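Local coordinates for protein family 88 glycosyl hydrolase (PDB 5NOA) that probably cleaves sugar linkages in complex polysaccharides such as arabinogalactans, as a gut-bacterial lyase or hydrolase with a family 88-like fold, at residues D126-E131 against H135-A140; I195-D198 against L203-R206; Y210-H215 against G220-W225. All coordinates share one frame; numbering follows the deposited sequence.

Contact 1 (D126-E131 against H135-A140); sequences DLYNLE and HKIARA
Tyr128 and Lys136 sit where the two backbones come nearest, with their CA atoms 6.0 Å apart. Residues 126-130 are the last part of a helix, and 135-140 belong to the next one. The axes of these short pieces approach to 9.3 Å. Their directions differ by 148°, so the chain nearly reverses in the few residues between them. Glu131 is the first to leave helical geometry. Tyr128 holds CG opposite its own N (chi1 174°), which brings the ring alongside Ile137. CD1 of Ile137 stands over the centre of one ring face, 4.0 Å from the centroid of the Tyr128 ring, in a CH-pi contact. The other branch packs nearer the backbone, with Ile137 CG2 3.7 Å from Tyr128 CB. This is a tight antiparallel helical hairpin, in keeping with the six-hairpin, (alpha/alpha)6 architecture of the clan. Lys136 stretches back past the first helix, its CD 4.1 Å from Tyr128 CA. At the tip, Lys136 NZ donates to Glu131 O at 2.8 Å, in the carbonyl plane and on a lone pair. This places the ammonium group near the C-terminal end of the helix, where the helix dipole probably favours a positive charge. The Glu131 carboxylate itself forms a salt bridge with Lys82. Ile175 of helix 160-176 packs against both Tyr128 and Ile137, while Leu127 meets helix 75-87.

Contact 2 (I195-D198 against L203-R206); sequences IMYD and LYYR
Met196, the last residue of its helix, meets the returning chain through both backbone and side chain. Its O accepts the amide of Tyr205, with Tyr205 N 2.8 Å from Met196 O. The same oxygen takes a CA-H...O contact from Tyr204 CA. The Met196 side chain runs along the Tyr205 carbonyl, with Met196 SD 3.6 Å from Tyr205 O and also near Arg206 O. Met196 CB also touches the edge of the Tyr204 ring.

Tyr197 breaks the helical conformation and pairs with Tyr204 as an antiparallel non-hydrogen-bonded pair. Both side chains lie on one face of the small hairpin. Tyr197 CD1 sits over one face of the Tyr204 ring, toward the rim, 3.6 Å from Tyr204 CE1. The ring planes are inclined at 52°. Tyr197 CB adds a CH-pi contact over the Tyr204 ring.

Asp198 bonds through its amide and its carboxylate. Its amide gives a nearly straight bond, Asp198 N to Leu203 O at 2.9 Å. Its CG is trans to N (chi1 -177°), which carries the carboxylate across to the Tyr205 hydroxyl. Tyr205 OH donates to Asp198 OD2 at 2.7 Å, on the anti lone pair. OD2 also takes a salt bridge from Lys222, while OD1 accepts the amide of Ala201 in the turn. With partners on both oxygens, the carboxylate is probably held against rotation. Phe224 stacks on the Tyr205 ring.

The short hairpin follows directly on helix 180-196. Leu203 packs on helix 250-266, where Thr259 bonds the Tyr197 hydroxyl. Asp229 of helix 226-242 accepts the amide of Tyr204.

Contact 3 (Y210-H215 against G220-W225); sequences YVYPKH and GKKDFW
Asp223 points its side chain at His215, and its atoms meet the histidine in turn. Asp223 CG is trans to the backbone N (chi1 -177°), which directs the carboxylate across to the other segment. Asp223 CB lies 3.5 Å from His215 NE2. Next, CG stands at the edge of the imidazole, in its plane. At the tip, Asp223 OD2 accepts a nearly straight bond from His215 NE2 at 2.8 Å, on the anti lone pair. Asp223 OD2 lies 2° out of the plane of the His215 ring, although ring and carboxylate are turned 43° apart. OD2 also lies by the edge of the Tyr210 ring, 3.8 Å from Tyr210 CD2. The other oxygen, OD1, is hydrogen-bonded to Ser277. An alanine at His215 is likely to leave Asp223 OD2 without its donor and the carboxylate less firmly set in rotation.

Both segments belong to the long irregular connection between strand 203-204 and helix 226-242, whose N-cap position is Trp225. The first segment turns through a cis peptide before Pro213, with His215 N bonded to Val211 O. One water joins the backbones: it donates to Tyr210 O and His215 O and accepts from Asp223 N.

Further out, the Tyr212 ring crosses the extended Lys222 chain at about a right angle. Lys222 CG comes 3.7 Å from Tyr212 CG, and CE reaches Tyr212 CD1 at 3.9 Å. Pro213 CB lies over the centre of one face of the same ring. A second water donates to Gly220 O at 2.6 Å and has a weak bond with Tyr212 OH.

The three contacts follow one another along the chain, none nested or crossing. Contact 1 closes the short turn from helix 120-130 into helix 135-149. The chain then runs through helices 160-176 and 180-196 before contact 2 closes the small hairpin of strands 197-198 and 203-204. Contact 3 follows at once, folding the irregular loop that leads into helix 226-242. Contact 1 lies across the chain's centre from the others, its centre about 33 Å from that of contact 2. Contacts 2 and 3 have centres about 10 Å apart and touch: Tyr204 O meets Phe224 CD1, and Tyr205 packs against Tyr210 and Tyr212. Together they join hairpin and loop on one side of the helical fold.

Contact 1 (D126-E131 against H135-A140)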
ATOM      1  N   ASP A 126       8.340  12.636   1.404  1.00  9.12           N
ATOM      2  CA  ASP A 126       7.263  13.442   2.022  1.00  9.48           C
ATOM      3  C   ASP A 126       7.847  14.436   3.022  1.00  9.46           C
ATOM      4  O   ASP A 126       7.445  15.584   3.097  1.00 10.39           O
ATOM      5  CB  ASP A 126       6.245  12.530   2.747  1.00 10.22           C
ATOM      6  CG  ASP A 126       5.326  11.782   1.826  1.00 13.00           C
ATOM      7  OD1 ASP A 126       5.226  12.122   0.637  1.00 14.20           O
ATOM      8  OD2 ASP A 126       4.684  10.817   2.335  1.00 15.53           O
ATOM      9  N   LEU A 127       8.771  13.951   3.830  1.00  8.68           N
ATOM     10  CA  LEU A 127       9.421  14.807   4.830  1.00  9.49           C
ATOM     11  C   LEU A 127      10.234  15.913   4.145  1.00 10.06           C
ATOM     12  O   LEU A 127      10.223  17.056   4.598  1.00 11.44           O
ATOM     13  CB  LEU A 127      10.297  13.982   5.767  1.00  9.30           C
ATOM     14  CG  LEU A 127       9.504  13.018   6.659  1.00 10.20           C
ATOM     15  CD1 LEU A 127      10.414  12.049   7.393  1.00 11.13           C
ATOM     16  CD2 LEU A 127       8.650  13.797   7.648  1.00 10.89           C
ATOM     17  N   TYR A 128      10.937  15.568   3.062  1.00  9.49           N
ATOM     18  CA  TYR A 128      11.632  16.571   2.258  1.00 10.27           C
ATOM     19  C   TYR A 128      10.687  17.637   1.741  1.00 10.47           C
ATOM     20  O   TYR A 128      10.967  18.828   1.822  1.00 11.87           O
ATOM     21  CB  TYR A 128      12.348  15.867   1.071  1.00 11.59           C
ATOM     22  CG  TYR A 128      12.976  16.821   0.094  1.00 11.98           C
ATOM     23  CD1 TYR A 128      12.229  17.380  -0.928  1.00 12.43           C
ATOM     24  CD2 TYR A 128      14.295  17.165   0.195  1.00 11.98           C
ATOM     25  CE1 TYR A 128      12.774  18.289  -1.798  1.00 14.25           C
ATOM     26  CE2 TYR A 128      14.870  18.061  -0.694  1.00 14.18           C
ATOM     27  CZ  TYR A 128      14.109  18.618  -1.700  1.00 13.92           C
ATOM     28  OH  TYR A 128      14.665  19.505  -2.552  1.00 18.05           O
ATOM     29  N   ASN A 129       9.531  17.236   1.221  1.00 10.63           N
ATOM     30  CA  ASN A 129       8.615  18.215   0.651  1.00 12.24           C
ATOM     31  C   ASN A 129       8.169  19.221   1.690  1.00 13.58           C
ATOM     32  O   ASN A 129       8.028  20.393   1.389  1.00 15.98           O
ATOM     33  CB  ASN A 129       7.437  17.533  -0.009  1.00 12.45           C
ATOM     34  CG  ASN A 129       7.783  16.971  -1.359  1.00 12.88           C
ATOM     35  OD1 ASN A 129       8.666  17.487  -2.048  1.00 16.04           O
ATOM     36  ND2 ASN A 129       7.155  15.867  -1.709  1.00 13.30           N
ATOM     37  N   LEU A 130       7.994  18.783   2.926  1.00 11.91           N
ATOM     38  CA  LEU A 130       7.625  19.684   4.031  1.00 13.59           C
ATOM     39  C   LEU A 130       8.768  20.603   4.447  1.00 14.64           C
ATOM     40  O   LEU A 130       8.533  21.724   4.841  1.00 18.52           O
ATOM     41  CB  LEU A 130       7.158  18.859   5.230  1.00 13.29           C
ATOM     42  CG  LEU A 130       5.837  18.092   5.031  1.00 14.97           C
ATOM     43  CD1 LEU A 130       5.611  17.117   6.183  1.00 17.44           C
ATOM     44  CD2 LEU A 130       4.651  19.036   4.945  1.00 19.07           C
ATOM     45  N   GLU A 131       9.991  20.069   4.445  1.00 12.95           N
ATOM     46  CA  GLU A 131      11.171  20.851   4.881  1.00 15.79           C
ATOM     47  C   GLU A 131      12.361  20.435   4.015  1.00 15.72           C
ATOM     48  O   GLU A 131      13.100  19.523   4.372  1.00 14.00           O
ATOM     49  CB  GLU A 131      11.427  20.535   6.342  1.00 17.44           C
ATOM     50  CG  GLU A 131      10.292  20.990   7.267  1.00 24.32           C
ATOM     51  CD  GLU A 131      10.415  20.438   8.659  1.00 28.70           C
ATOM     52  OE1 GLU A 131      11.277  20.956   9.401  1.00 39.91           O
ATOM     53  OE2 GLU A 131       9.635  19.512   9.001  1.00 33.38           O
ATOM     54  N   HIS A 135      19.956  16.229   2.071  1.00 15.23           N
ATOM     55  CA  HIS A 135      20.335  14.937   2.644  1.00 14.39           C
ATOM     56  C   HIS A 135      19.143  14.005   2.792  1.00 11.91           C
ATOM     57  O   HIS A 135      19.322  12.798   2.810  1.00 14.11           O
ATOM     58  CB  HIS A 135      21.045  15.078   3.995  1.00 17.16           C
ATOM     59  CG  HIS A 135      20.150  15.417   5.149  1.00 18.06           C
ATOM     60  ND1 HIS A 135      19.801  16.715   5.468  1.00 22.72           N
ATOM     61  CD2 HIS A 135      19.532  14.626   6.065  1.00 20.88           C
ATOM     62  CE1 HIS A 135      19.017  16.713   6.534  1.00 22.21           C
ATOM     63  NE2 HIS A 135      18.840  15.463   6.919  1.00 23.60           N
ATOM     64  N   LYS A 136      17.935  14.539   2.900  1.00 10.56           N
ATOM     65  CA  LYS A 136      16.784  13.677   3.147  1.00 10.17           C
ATOM     66  C   LYS A 136      16.500  12.702   2.008  1.00 10.00           C
ATOM     67  O   LYS A 136      16.011  11.599   2.257  1.00 10.39           O
ATOM     68  CB  LYS A 136      15.571  14.559   3.441  1.00 10.82           C
ATOM     69  CG  LYS A 136      15.718  15.286   4.767  1.00 11.67           C
ATOM     70  CD  LYS A 136      14.540  16.203   5.088  1.00 13.49           C
ATOM     71  CE  LYS A 136      14.762  16.947   6.392  1.00 15.51           C
ATOM     72  NZ  LYS A 136      13.743  17.993   6.643  1.00 16.73           N
ATOM     73  N   ILE A 137      16.771  13.134   0.774  1.00  9.62           N
ATOM     74  CA  ILE A 137      16.516  12.340  -0.411  1.00 10.14           C
ATOM     75  C   ILE A 137      17.794  11.923  -1.147  1.00  9.70           C
ATOM     76  O   ILE A 137      17.743  11.336  -2.220  1.00  9.87           O
ATOM     77  CB  ILE A 137      15.535  13.016  -1.378  1.00 11.07           C
ATOM     78  CG1 ILE A 137      16.063  14.344  -1.878  1.00 11.80           C
ATOM     79  CG2 ILE A 137      14.174  13.138  -0.720  1.00 11.61           C
ATOM     80  CD1 ILE A 137      15.247  14.907  -3.006  1.00 14.63           C
ATOM     81  N   ALA A 138      18.954  12.190  -0.556  1.00  9.43           N
ATOM     82  CA  ALA A 138      20.225  11.854  -1.220  1.00 10.15           C
ATOM     83  C   ALA A 138      20.319  10.365  -1.523  1.00  9.26           C
ATOM     84  O   ALA A 138      20.671   9.971  -2.640  1.00  9.79           O
ATOM     85  CB  ALA A 138      21.383  12.353  -0.372  1.00 11.13           C
ATOM     86  N   ARG A 139      20.064   9.555  -0.506  1.00  9.10           N
ATOM     87  CA  ARG A 139      20.149   8.123  -0.699  1.00  9.18           C
ATOM     88  C   ARG A 139      19.063   7.655  -1.669  1.00  8.49           C
ATOM     89  O   ARG A 139      19.326   6.817  -2.532  1.00  8.90           O
ATOM     90  CB  ARG A 139      20.092   7.355   0.602  1.00  9.00           C
ATOM     91  CG  ARG A 139      20.180   5.847   0.408  1.00  8.38           C
ATOM     92  CD  ARG A 139      21.496   5.409  -0.113  1.00  9.01           C
ATOM     93  NE  ARG A 139      21.651   3.989   0.089  1.00  9.44           N
ATOM     94  CZ  ARG A 139      22.772   3.302  -0.094  1.00 10.31           C
ATOM     95  NH1 ARG A 139      23.852   3.867  -0.605  1.00 12.28           N
ATOM     96  NH2 ARG A 139      22.835   2.021   0.223  1.00 11.96           N
ATOM     97  N   ALA A 140      17.824   8.152  -1.511  1.00  8.49           N
ATOM     98  CA  ALA A 140      16.753   7.741  -2.409  1.00  8.74           C
ATOM     99  C   ALA A 140      17.151   7.968  -3.866  1.00  8.59           C
ATOM    100  O   ALA A 140      16.983   7.116  -4.728  1.00  9.50           O
ATOM    101  CB  ALA A 140      15.494   8.494  -2.093  1.00  9.05           C
TER

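Contact 2 (I195-D198 against L203-R206)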
ATOM      1  N   ILE A 195       3.744 -10.399 -16.058  1.00 11.51           N
ATOM      2  CA  ILE A 195       3.880 -11.689 -15.380  1.00 12.27           C
ATOM      3  C   ILE A 195       2.700 -11.987 -14.427  1.00 13.06           C
ATOM      4  O   ILE A 195       2.247 -13.117 -14.328  1.00 19.64           O
ATOM      5  CB  ILE A 195       5.193 -11.756 -14.586  1.00 17.02           C
ATOM      6  CG1 ILE A 195       6.431 -11.641 -15.499  1.00 20.27           C
ATOM      7  CG2 ILE A 195       5.196 -12.997 -13.707  1.00 18.31           C
ATOM      8  CD1 ILE A 195       6.563 -12.728 -16.534  1.00 25.00           C
ATOM      9  N   MET A 196       2.179 -10.984 -13.764  1.00  9.02           N
ATOM     10  CA  MET A 196       1.264 -11.198 -12.660  1.00  8.94           C
ATOM     11  C   MET A 196      -0.187 -10.848 -12.951  1.00  8.72           C
ATOM     12  O   MET A 196      -1.056 -11.323 -12.218  1.00  9.47           O
ATOM     13  CB  MET A 196       1.713 -10.421 -11.394  1.00 10.76           C
ATOM     14  CG  MET A 196       2.853 -11.081 -10.670  1.00 11.33           C
ATOM     15  SD  MET A 196       3.530 -10.026  -9.397  1.00 12.01           S
ATOM     16  CE  MET A 196       4.715  -9.121 -10.323  1.00 14.81           C
ATOM     17  N   TYR A 197      -0.469 -10.017 -13.949  1.00  9.06           N
ATOM     18  CA  TYR A 197      -1.849  -9.627 -14.191  1.00  9.23           C
ATOM     19  C   TYR A 197      -2.547 -10.707 -14.968  1.00  9.30           C
ATOM     20  O   TYR A 197      -2.071 -11.143 -16.006  1.00 11.84           O
ATOM     21  CB  TYR A 197      -1.912  -8.293 -14.925  1.00 10.59           C
ATOM     22  CG  TYR A 197      -3.310  -7.795 -15.090  1.00 11.43           C
ATOM     23  CD1 TYR A 197      -4.073  -7.413 -14.008  1.00 12.88           C
ATOM     24  CD2 TYR A 197      -3.869  -7.687 -16.342  1.00 13.09           C
ATOM     25  CE1 TYR A 197      -5.361  -6.921 -14.162  1.00 14.22           C
ATOM     26  CE2 TYR A 197      -5.141  -7.223 -16.522  1.00 14.44           C
ATOM     27  CZ  TYR A 197      -5.900  -6.845 -15.431  1.00 13.44           C
ATOM     28  OH  TYR A 197      -7.181  -6.364 -15.608  1.00 18.32           O
ATOM     29  N   ASP A 198      -3.688 -11.145 -14.474  1.00  9.46           N
ATOM     30  CA  ASP A 198      -4.537 -12.111 -15.181  1.00  9.85           C
ATOM     31  C   ASP A 198      -5.601 -11.305 -15.906  1.00 10.94           C
ATOM     32  O   ASP A 198      -6.498 -10.759 -15.268  1.00 11.81           O
ATOM     33  CB  ASP A 198      -5.174 -13.073 -14.173  1.00 10.26           C
ATOM     34  CG  ASP A 198      -6.023 -14.172 -14.813  1.00 13.08           C
ATOM     35  OD1 ASP A 198      -6.874 -13.883 -15.616  1.00 19.44           O
ATOM     36  OD2 ASP A 198      -5.806 -15.341 -14.498  1.00 18.06           O
ATOM     37  N   LEU A 203      -7.244  -9.420 -11.990  1.00  8.52           N
ATOM     38  CA  LEU A 203      -6.561  -9.351 -10.697  1.00  7.43           C
ATOM     39  C   LEU A 203      -5.112  -9.776 -10.896  1.00  7.89           C
ATOM     40  O   LEU A 203      -4.757 -10.388 -11.904  1.00  8.14           O
ATOM     41  CB  LEU A 203      -7.255 -10.309  -9.708  1.00  8.10           C
ATOM     42  CG  LEU A 203      -8.673  -9.946  -9.268  1.00  8.93           C
ATOM     43  CD1 LEU A 203      -9.245 -11.037  -8.405  1.00 10.30           C
ATOM     44  CD2 LEU A 203      -8.757  -8.624  -8.556  1.00  9.80           C
ATOM     45  N   TYR A 204      -4.281  -9.400  -9.923  1.00  7.59           N
ATOM     46  CA  TYR A 204      -2.880  -9.756  -9.902  1.00  7.84           C
ATOM     47  C   TYR A 204      -2.615 -10.963  -9.013  1.00  7.29           C
ATOM     48  O   TYR A 204      -2.990 -10.994  -7.838  1.00  7.94           O
ATOM     49  CB  TYR A 204      -2.042  -8.599  -9.339  1.00  8.79           C
ATOM     50  CG  TYR A 204      -1.849  -7.451 -10.301  1.00  9.74           C
ATOM     51  CD1 TYR A 204      -2.841  -6.480 -10.429  1.00 11.25           C
ATOM     52  CD2 TYR A 204      -0.745  -7.323 -11.094  1.00 13.13           C
ATOM     53  CE1 TYR A 204      -2.736  -5.434 -11.303  1.00 12.31           C
ATOM     54  CE2 TYR A 204      -0.610  -6.245 -11.977  1.00 12.95           C
ATOM     55  CZ  TYR A 204      -1.626  -5.347 -12.090  1.00 11.49           C
ATOM     56  OH  TYR A 204      -1.526  -4.290 -12.956  1.00 15.07           O
ATOM     57  N   TYR A 205      -1.864 -11.902  -9.552  1.00  6.90           N
ATOM     58  CA  TYR A 205      -1.259 -12.933  -8.731  1.00  7.06           C
ATOM     59  C   TYR A 205      -0.189 -12.311  -7.841  1.00  8.23           C
ATOM     60  O   TYR A 205       0.439 -11.328  -8.202  1.00  9.06           O
ATOM     61  CB  TYR A 205      -0.658 -14.025  -9.623  1.00  8.88           C
ATOM     62  CG  TYR A 205      -1.720 -14.805 -10.411  1.00  8.67           C
ATOM     63  CD1 TYR A 205      -2.584 -15.689  -9.773  1.00  9.10           C
ATOM     64  CD2 TYR A 205      -1.864 -14.641 -11.772  1.00  9.36           C
ATOM     65  CE1 TYR A 205      -3.541 -16.394 -10.486  1.00 10.99           C
ATOM     66  CE2 TYR A 205      -2.837 -15.309 -12.493  1.00 10.90           C
ATOM     67  CZ  TYR A 205      -3.663 -16.198 -11.850  1.00 11.95           C
ATOM     68  OH  TYR A 205      -4.642 -16.866 -12.556  1.00 16.01           O
ATOM     69  N   ARG A 206       0.074 -12.963  -6.731  1.00  8.07           N
ATOM     70  CA  ARG A 206       1.048 -12.406  -5.817  1.00  8.72           C
ATOM     71  C   ARG A 206       2.485 -12.382  -6.377  1.00  8.19           C
ATOM     72  O   ARG A 206       3.291 -11.538  -5.974  1.00  8.55           O
ATOM     73  CB  ARG A 206       0.980 -13.053  -4.460  1.00 10.93           C
ATOM     74  CG  ARG A 206       1.495 -14.449  -4.422  1.00 15.27           C
ATOM     75  CD  ARG A 206       0.943 -15.185  -3.232  1.00 23.52           C
ATOM     76  NE  ARG A 206       1.486 -14.768  -1.972  1.00 29.58           N
ATOM     77  CZ  ARG A 206       1.103 -15.233  -0.763  1.00 35.44           C
ATOM     78  NH1 ARG A 206       0.113 -16.164  -0.547  1.00 37.40           N
ATOM     79  NH2 ARG A 206       1.701 -14.748   0.314  1.00 37.62           N
TER

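Contact 3 (Y210-H215 against G220-W225)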
ATOM      1  N   TYR A 210       2.146 -18.318  -8.692  1.00 14.63           N
ATOM      2  CA  TYR A 210       0.741 -18.552  -8.280  1.00 15.15           C
ATOM      3  C   TYR A 210      -0.243 -18.582  -9.400  1.00 14.15           C
ATOM      4  O   TYR A 210      -1.451 -18.697  -9.179  1.00 15.80           O
ATOM      5  CB  TYR A 210       0.349 -17.480  -7.248  1.00 16.52           C
ATOM      6  CG  TYR A 210       0.927 -17.770  -5.912  1.00 17.05           C
ATOM      7  CD1 TYR A 210       2.264 -17.469  -5.631  1.00 20.10           C
ATOM      8  CD2 TYR A 210       0.154 -18.399  -4.915  1.00 20.92           C
ATOM      9  CE1 TYR A 210       2.798 -17.761  -4.382  1.00 22.29           C
ATOM     10  CE2 TYR A 210       0.678 -18.704  -3.667  1.00 23.40           C
ATOM     11  CZ  TYR A 210       1.999 -18.396  -3.410  1.00 23.25           C
ATOM     12  OH  TYR A 210       2.520 -18.662  -2.175  1.00 33.36           O
ATOM     13  N   VAL A 211       0.239 -18.575 -10.638  1.00 16.75           N
ATOM     14  CA  VAL A 211      -0.619 -18.560 -11.791  1.00 16.68           C
ATOM     15  C   VAL A 211      -1.426 -19.887 -12.024  1.00 14.58           C
ATOM     16  O   VAL A 211      -0.951 -20.999 -11.946  1.00 16.28           O
ATOM     17  CB  VAL A 211       0.175 -18.041 -13.017  1.00 17.78           C
ATOM     18  CG1 VAL A 211      -0.689 -17.899 -14.259  1.00 19.60           C
ATOM     19  CG2 VAL A 211       0.834 -16.688 -12.708  1.00 19.05           C
ATOM     20  N   TYR A 212      -2.699 -19.707 -12.345  1.00 12.14           N
ATOM     21  CA  TYR A 212      -3.602 -20.794 -12.760  1.00 12.02           C
ATOM     22  C   TYR A 212      -3.268 -21.242 -14.193  1.00 13.23           C
ATOM     23  O   TYR A 212      -2.838 -20.413 -15.006  1.00 17.04           O
ATOM     24  CB  TYR A 212      -5.005 -20.197 -12.716  1.00 12.36           C
ATOM     25  CG  TYR A 212      -6.114 -21.139 -13.091  1.00 12.60           C
ATOM     26  CD1 TYR A 212      -6.546 -21.224 -14.408  1.00 15.87           C
ATOM     27  CD2 TYR A 212      -6.775 -21.864 -12.129  1.00 13.51           C
ATOM     28  CE1 TYR A 212      -7.594 -22.075 -14.764  1.00 17.51           C
ATOM     29  CE2 TYR A 212      -7.807 -22.724 -12.471  1.00 16.29           C
ATOM     30  CZ  TYR A 212      -8.200 -22.838 -13.796  1.00 17.10           C
ATOM     31  OH  TYR A 212      -9.240 -23.688 -14.100  1.00 23.93           O
ATOM     32  N   PRO A 213      -3.453 -22.505 -14.559  1.00 13.78           N
ATOM     33  CA  PRO A 213      -3.997 -23.575 -13.758  1.00 14.94           C
ATOM     34  C   PRO A 213      -2.961 -24.391 -12.990  1.00 16.43           C
ATOM     35  O   PRO A 213      -3.339 -25.277 -12.259  1.00 17.48           O
ATOM     36  CB  PRO A 213      -4.684 -24.468 -14.808  1.00 15.82           C
ATOM     37  CG  PRO A 213      -3.780 -24.346 -15.974  1.00 17.41           C
ATOM     38  CD  PRO A 213      -3.400 -22.880 -15.990  1.00 15.59           C
ATOM     39  N   LYS A 214      -1.678 -24.084 -13.135  1.00 17.45           N
ATOM     40  CA  LYS A 214      -0.667 -24.866 -12.425  1.00 22.68           C
ATOM     41  C   LYS A 214      -0.940 -24.823 -10.910  1.00 18.69           C
ATOM     42  O   LYS A 214      -0.779 -25.831 -10.205  1.00 23.69           O
ATOM     43  CB  LYS A 214       0.744 -24.357 -12.749  1.00 28.83           C
ATOM     44  CG  LYS A 214       1.887 -25.205 -12.197  1.00 36.38           C
ATOM     45  CD  LYS A 214       2.985 -24.364 -11.545  1.00 44.29           C
ATOM     46  CE  LYS A 214       2.512 -23.733 -10.228  1.00 49.40           C
ATOM     47  NZ  LYS A 214       3.590 -23.244  -9.319  1.00 49.65           N
ATOM     48  N   HIS A 215      -1.257 -23.640 -10.415  1.00 16.93           N
ATOM     49  CA  HIS A 215      -1.654 -23.424  -9.026  1.00 14.63           C
ATOM     50  C   HIS A 215      -3.133 -23.039  -8.985  1.00 12.70           C
ATOM     51  O   HIS A 215      -3.595 -22.230  -9.785  1.00 12.16           O
ATOM     52  CB  HIS A 215      -0.771 -22.342  -8.403  1.00 12.27           C
ATOM     53  CG  HIS A 215      -1.202 -21.976  -7.020  1.00 14.42           C
ATOM     54  ND1 HIS A 215      -1.017 -22.810  -5.936  1.00 17.05           N
ATOM     55  CD2 HIS A 215      -1.891 -20.908  -6.569  1.00 15.82           C
ATOM     56  CE1 HIS A 215      -1.560 -22.246  -4.870  1.00 17.12           C
ATOM     57  NE2 HIS A 215      -2.101 -21.093  -5.232  1.00 15.96           N
ATOM     58  N   GLY A 220     -10.202 -25.224  -6.267  1.00 17.93           N
ATOM     59  CA  GLY A 220     -10.092 -25.179  -7.712  1.00 16.65           C
ATOM     60  C   GLY A 220     -10.272 -23.805  -8.341  1.00 15.98           C
ATOM     61  O   GLY A 220     -10.419 -23.723  -9.543  1.00 18.88           O
ATOM     62  N   LYS A 221     -10.246 -22.737  -7.552  1.00 14.21           N
ATOM     63  CA  LYS A 221     -10.400 -21.387  -8.058  1.00 12.32           C
ATOM     64  C   LYS A 221      -9.031 -20.819  -8.382  1.00 10.39           C
ATOM     65  O   LYS A 221      -7.999 -21.297  -7.920  1.00 10.83           O
ATOM     66  CB  LYS A 221     -11.120 -20.462  -7.055  1.00 14.11           C
ATOM     67  CG  LYS A 221     -12.519 -20.859  -6.596  1.00 18.17           C
ATOM     68  CD  LYS A 221     -13.605 -20.806  -7.662  1.00 19.90           C
ATOM     69  CE  LYS A 221     -15.006 -20.886  -7.047  1.00 23.98           C
ATOM     70  NZ  LYS A 221     -16.046 -21.236  -8.047  1.00 29.65           N
ATOM     71  N   LYS A 222      -9.020 -19.734  -9.154  1.00  8.35           N
ATOM     72  CA  LYS A 222      -7.802 -18.933  -9.244  1.00  7.68           C
ATOM     73  C   LYS A 222      -7.477 -18.372  -7.866  1.00  7.86           C
ATOM     74  O   LYS A 222      -8.399 -17.902  -7.185  1.00  9.32           O
ATOM     75  CB  LYS A 222      -7.944 -17.834 -10.278  1.00  8.25           C
ATOM     76  CG  LYS A 222      -8.140 -18.339 -11.690  1.00  8.68           C
ATOM     77  CD  LYS A 222      -8.229 -17.223 -12.699  1.00 10.01           C
ATOM     78  CE  LYS A 222      -8.183 -17.748 -14.123  1.00 11.78           C
ATOM     79  NZ  LYS A 222      -8.324 -16.728 -15.174  1.00 13.31           N
ATOM     80  N   ASP A 223      -6.197 -18.379  -7.475  1.00  7.84           N
ATOM     81  CA  ASP A 223      -5.803 -17.969  -6.146  1.00  8.19           C
ATOM     82  C   ASP A 223      -5.128 -16.604  -6.200  1.00  8.23           C
ATOM     83  O   ASP A 223      -3.956 -16.497  -6.581  1.00  9.17           O
ATOM     84  CB  ASP A 223      -4.860 -19.000  -5.558  1.00  9.25           C
ATOM     85  CG  ASP A 223      -4.456 -18.680  -4.126  1.00 12.16           C
ATOM     86  OD1 ASP A 223      -5.189 -17.960  -3.399  1.00 12.53           O
ATOM     87  OD2 ASP A 223      -3.372 -19.176  -3.701  1.00 17.68           O
ATOM     88  N   PHE A 224      -5.866 -15.573  -5.809  1.00  7.14           N
ATOM     89  CA  PHE A 224      -5.375 -14.190  -5.759  1.00  7.49           C
ATOM     90  C   PHE A 224      -5.323 -13.775  -4.298  1.00  7.73           C
ATOM     91  O   PHE A 224      -6.328 -13.788  -3.607  1.00  8.72           O
ATOM     92  CB  PHE A 224      -6.294 -13.263  -6.543  1.00  7.93           C
ATOM     93  CG  PHE A 224      -6.330 -13.572  -8.003  1.00  7.61           C
ATOM     94  CD1 PHE A 224      -5.250 -13.267  -8.807  1.00  8.08           C
ATOM     95  CD2 PHE A 224      -7.456 -14.149  -8.609  1.00  7.83           C
ATOM     96  CE1 PHE A 224      -5.257 -13.513 -10.171  1.00  8.25           C
ATOM     97  CE2 PHE A 224      -7.456 -14.394  -9.983  1.00  8.00           C
ATOM     98  CZ  PHE A 224      -6.377 -14.085 -10.749  1.00  8.11           C
ATOM     99  N   TRP A 225      -4.156 -13.358  -3.832  1.00  7.52           N
ATOM    100  CA  TRP A 225      -3.983 -12.997  -2.426  1.00  7.27           C
ATOM    101  C   TRP A 225      -4.521 -11.591  -2.233  1.00  7.12           C
ATOM    102  O   TRP A 225      -4.088 -10.631  -2.886  1.00  7.71           O
ATOM    103  CB  TRP A 225      -2.516 -13.014  -2.110  1.00  8.18           C
ATOM    104  CG  TRP A 225      -2.140 -12.774  -0.703  1.00  9.10           C
ATOM    105  CD1 TRP A 225      -2.850 -13.062   0.416  1.00 10.33           C
ATOM    106  CD2 TRP A 225      -0.903 -12.250  -0.250  1.00 11.75           C
ATOM    107  NE1 TRP A 225      -2.149 -12.720   1.538  1.00 10.40           N
ATOM    108  CE2 TRP A 225      -0.925 -12.280   1.162  1.00 13.50           C
ATOM    109  CE3 TRP A 225       0.220 -11.783  -0.887  1.00 19.45           C
ATOM    110  CZ2 TRP A 225       0.104 -11.790   1.954  1.00 19.47           C
ATOM    111  CZ3 TRP A 225       1.276 -11.306  -0.097  1.00 27.81           C
ATOM    112  CH2 TRP A 225       1.200 -11.346   1.297  1.00 24.95           C
TER
HETATM  113  O   HOH W   1      -4.233 -19.609  -9.205  1.00 11.45           O
HETATM  114  O   HOH W   2     -10.524 -25.495 -11.508  1.00 31.54           O